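AtxE2 (Asticcacaulis excentricus, PDB 5TXE) hydrolyses the isopeptide bond of the lasso peptides astexin-2 and astexin-3, opening these threaded substrates into linear peptides. Local coordinates at residues T183-R189 against S228-L234. The protein carries 1 engineered substitution. Residues are numbered along the deposited sequence; the frame is centred on the assembly and turned at random.
Sequences TLIYSGR and SIVYQVL
Two antiparallel strands, 183-188 and 230-235, pair here as the central strands of a four-stranded sheet, consistent with one blade of the beta-propeller of prolyl oligopeptidase relatives. Between them the chain makes a long excursion that includes helix 190-202, with Arg189 at its N-cap position. The axes of segments 183-188 and 230-234 approach to 4.7 Å, with N-to-C directions 159° apart. Leu184-Leu234, Tyr186-Gln232 and Gly188-Val230 are hydrogen-bonded pairs, each closed by two N-H...O bonds: Leu184 N to Leu234 O 3.0 Å and Leu234 N to Leu184 O 2.8 Å at one end, Gly188 N to Val230 O 3.2 Å and Val230 N to Gly188 O 2.9 Å at the other. Ile185-Val233 and Ser187-Tyr231 are the non-hydrogen-bonded pairs, with CA atoms 4.4 and 4.6 Å apart. Their side chains share one face, where Ile185 CG1 meets Val233 CG2 at 4.2 Å and helix 246-253 packs on Ile185, Tyr231 and Val233. On the opposite face Tyr186 (chi1 p) leans its ring toward Gln232, whose CB lies over one ring face, 4.0 Å from the centroid (CH-pi); Leu184, Tyr186 and Leu234 touch strand 163-167 of the preceding four-stranded sheet. A water donates to Tyr186 O and Val230 O, both 2.9 Å away. Main-chain bonds therefore fix the register, while side chains on the two faces join this sheet to its neighbour and the helix.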
loop_
_atom_site.group_PDB
_atom_site.type_symbol
_atom_site.label_atom_id
_atom_site.label_comp_id
_atom_site.label_asym_id
_atom_site.label_seq_id
_atom_site.Cartn_x
_atom_site.Cartn_y
_atom_site.Cartn_z
ATOM N N THR A 183 -8.742 -12.473 -30.915
ATOM C CA THR A 183 -7.301 -12.629 -30.889
ATOM C C THR A 183 -6.719 -11.920 -29.679
ATOM O O THR A 183 -7.107 -10.785 -29.390
ATOM C CB THR A 183 -6.722 -12.029 -32.158
ATOM O OG1 THR A 183 -7.418 -12.559 -33.301
ATOM C CG2 THR A 183 -5.276 -12.310 -32.252
ATOM N N LEU A 184 -5.811 -12.596 -28.962
ATOM C CA LEU A 184 -5.236 -12.061 -27.720
ATOM C C LEU A 184 -3.751 -12.091 -27.859
ATOM O O LEU A 184 -3.174 -13.068 -28.336
ATOM C CB LEU A 184 -5.627 -12.904 -26.481
ATOM C CG LEU A 184 -7.076 -12.911 -26.033
ATOM C CD1 LEU A 184 -7.267 -14.007 -24.999
ATOM C CD2 LEU A 184 -7.457 -11.578 -25.431
ATOM N N ILE A 185 -3.128 -11.037 -27.371
ATOM C CA ILE A 185 -1.678 -11.041 -27.225
ATOM C C ILE A 185 -1.332 -11.088 -25.729
ATOM O O ILE A 185 -2.009 -10.492 -24.905
ATOM C CB ILE A 185 -1.047 -9.796 -27.884
ATOM C CG1 ILE A 185 0.444 -9.838 -27.708
ATOM C CG2 ILE A 185 -1.607 -8.511 -27.301
ATOM C CD1 ILE A 185 1.177 -8.842 -28.583
ATOM N N TYR A 186 -0.297 -11.820 -25.391
ATOM C CA TYR A 186 0.055 -12.020 -24.005
ATOM C C TYR A 186 1.532 -12.193 -23.835
ATOM O O TYR A 186 2.249 -12.508 -24.788
ATOM C CB TYR A 186 -0.659 -13.239 -23.433
ATOM C CG TYR A 186 -0.185 -14.599 -23.947
ATOM C CD1 TYR A 186 -0.710 -15.176 -25.112
ATOM C CD2 TYR A 186 0.718 -15.352 -23.227
ATOM C CE1 TYR A 186 -0.326 -16.455 -25.563
ATOM C CE2 TYR A 186 1.104 -16.631 -23.685
ATOM C CZ TYR A 186 0.569 -17.168 -24.856
ATOM O OH TYR A 186 0.955 -18.435 -25.279
ATOM N N SER A 187 1.984 -11.899 -22.615
ATOM C CA SER A 187 3.410 -11.838 -22.291
ATOM C C SER A 187 3.759 -12.672 -21.078
ATOM O O SER A 187 2.895 -13.006 -20.266
ATOM C CB SER A 187 3.809 -10.391 -21.983
ATOM O OG SER A 187 3.111 -9.863 -20.888
ATOM N N GLY A 188 5.037 -12.990 -20.950
ATOM C CA GLY A 188 5.577 -13.608 -19.719
ATOM C C GLY A 188 7.024 -14.011 -19.902
ATOM O O GLY A 188 7.616 -13.630 -20.909
ATOM N N ARG A 189 7.571 -14.842 -18.996
ATOM C CA ARG A 189 8.983 -15.072 -18.946
ATOM C C ARG A 189 9.387 -16.532 -18.836
ATOM O O ARG A 189 9.823 -16.987 -17.784
ATOM C CB ARG A 189 9.599 -14.240 -17.807
ATOM C CG ARG A 189 9.461 -12.728 -18.034
ATOM C CD ARG A 189 10.072 -11.855 -16.941
ATOM N NE ARG A 189 9.440 -12.105 -15.665
ATOM C CZ ARG A 189 9.950 -11.716 -14.497
ATOM N NH1 ARG A 189 11.079 -11.033 -14.451
ATOM N NH2 ARG A 189 9.321 -11.991 -13.389
ATOM N N SER A 228 14.312 -11.958 -20.292
ATOM C CA SER A 228 13.454 -11.281 -21.250
ATOM C C SER A 228 11.994 -11.677 -21.168
ATOM O O SER A 228 11.633 -12.793 -20.777
ATOM C CB SER A 228 13.864 -11.641 -22.674
ATOM O OG SER A 228 15.255 -11.642 -22.828
ATOM N N ILE A 229 11.179 -10.756 -21.648
ATOM C CA ILE A 229 9.780 -10.965 -21.797
ATOM C C ILE A 229 9.505 -11.455 -23.221
ATOM O O ILE A 229 10.086 -10.941 -24.146
ATOM C CB ILE A 229 9.075 -9.655 -21.541
ATOM C CG1 ILE A 229 9.411 -9.178 -20.132
ATOM C CG2 ILE A 229 7.566 -9.834 -21.686
ATOM C CD1 ILE A 229 8.734 -7.858 -19.760
ATOM N N VAL A 230 8.653 -12.474 -23.369
ATOM C CA VAL A 230 8.300 -13.124 -24.635
ATOM C C VAL A 230 6.839 -12.828 -24.889
ATOM O O VAL A 230 6.035 -12.763 -23.931
ATOM C CB VAL A 230 8.567 -14.613 -24.511
ATOM C CG1 VAL A 230 7.838 -15.463 -25.524
ATOM C CG2 VAL A 230 10.047 -14.879 -24.599
ATOM N N TYR A 231 6.510 -12.534 -26.153
ATOM C CA TYR A 231 5.142 -12.127 -26.560
ATOM C C TYR A 231 4.626 -13.179 -27.486
ATOM O O TYR A 231 5.361 -13.626 -28.333
ATOM C CB TYR A 231 5.159 -10.787 -27.279
ATOM C CG TYR A 231 5.768 -9.758 -26.395
ATOM C CD1 TYR A 231 4.986 -9.091 -25.466
ATOM C CD2 TYR A 231 7.155 -9.462 -26.449
ATOM C CE1 TYR A 231 5.554 -8.171 -24.594
ATOM C CE2 TYR A 231 7.733 -8.541 -25.575
ATOM C CZ TYR A 231 6.916 -7.891 -24.660
ATOM O OH TYR A 231 7.390 -6.971 -23.761
ATOM N N GLN A 232 3.370 -13.572 -27.338
ATOM C CA GLN A 232 2.752 -14.548 -28.227
ATOM C C GLN A 232 1.327 -14.123 -28.485
ATOM O O GLN A 232 0.739 -13.376 -27.688
ATOM C CB GLN A 232 2.709 -15.950 -27.578
ATOM C CG GLN A 232 4.011 -16.672 -27.268
ATOM C CD GLN A 232 4.418 -17.643 -28.359
ATOM O OE1 GLN A 232 3.888 -18.754 -28.489
ATOM N NE2 GLN A 232 5.384 -17.238 -29.126
ATOM N N VAL A 233 0.755 -14.619 -29.576
ATOM C CA VAL A 233 -0.611 -14.293 -29.945
ATOM C C VAL A 233 -1.393 -15.563 -30.093
ATOM O O VAL A 233 -0.926 -16.508 -30.725
ATOM C CB VAL A 233 -0.668 -13.548 -31.295
ATOM C CG1 VAL A 233 -2.110 -13.270 -31.680
ATOM C CG2 VAL A 233 0.080 -12.235 -31.171
ATOM N N LEU A 234 -2.600 -15.559 -29.537
ATOM C CA LEU A 234 -3.471 -16.670 -29.623
ATOM C C LEU A 234 -4.718 -16.286 -30.376
ATOM O O LEU A 234 -5.400 -15.354 -29.993
ATOM C CB LEU A 234 -3.880 -17.156 -28.218
ATOM C CG LEU A 234 -4.914 -18.284 -28.322
ATOM C CD1 LEU A 234 -4.238 -19.620 -28.350
ATOM C CD2 LEU A 234 -5.933 -18.262 -27.187
HETATM O O HOH W 1 3.968 -14.733 -23.923
#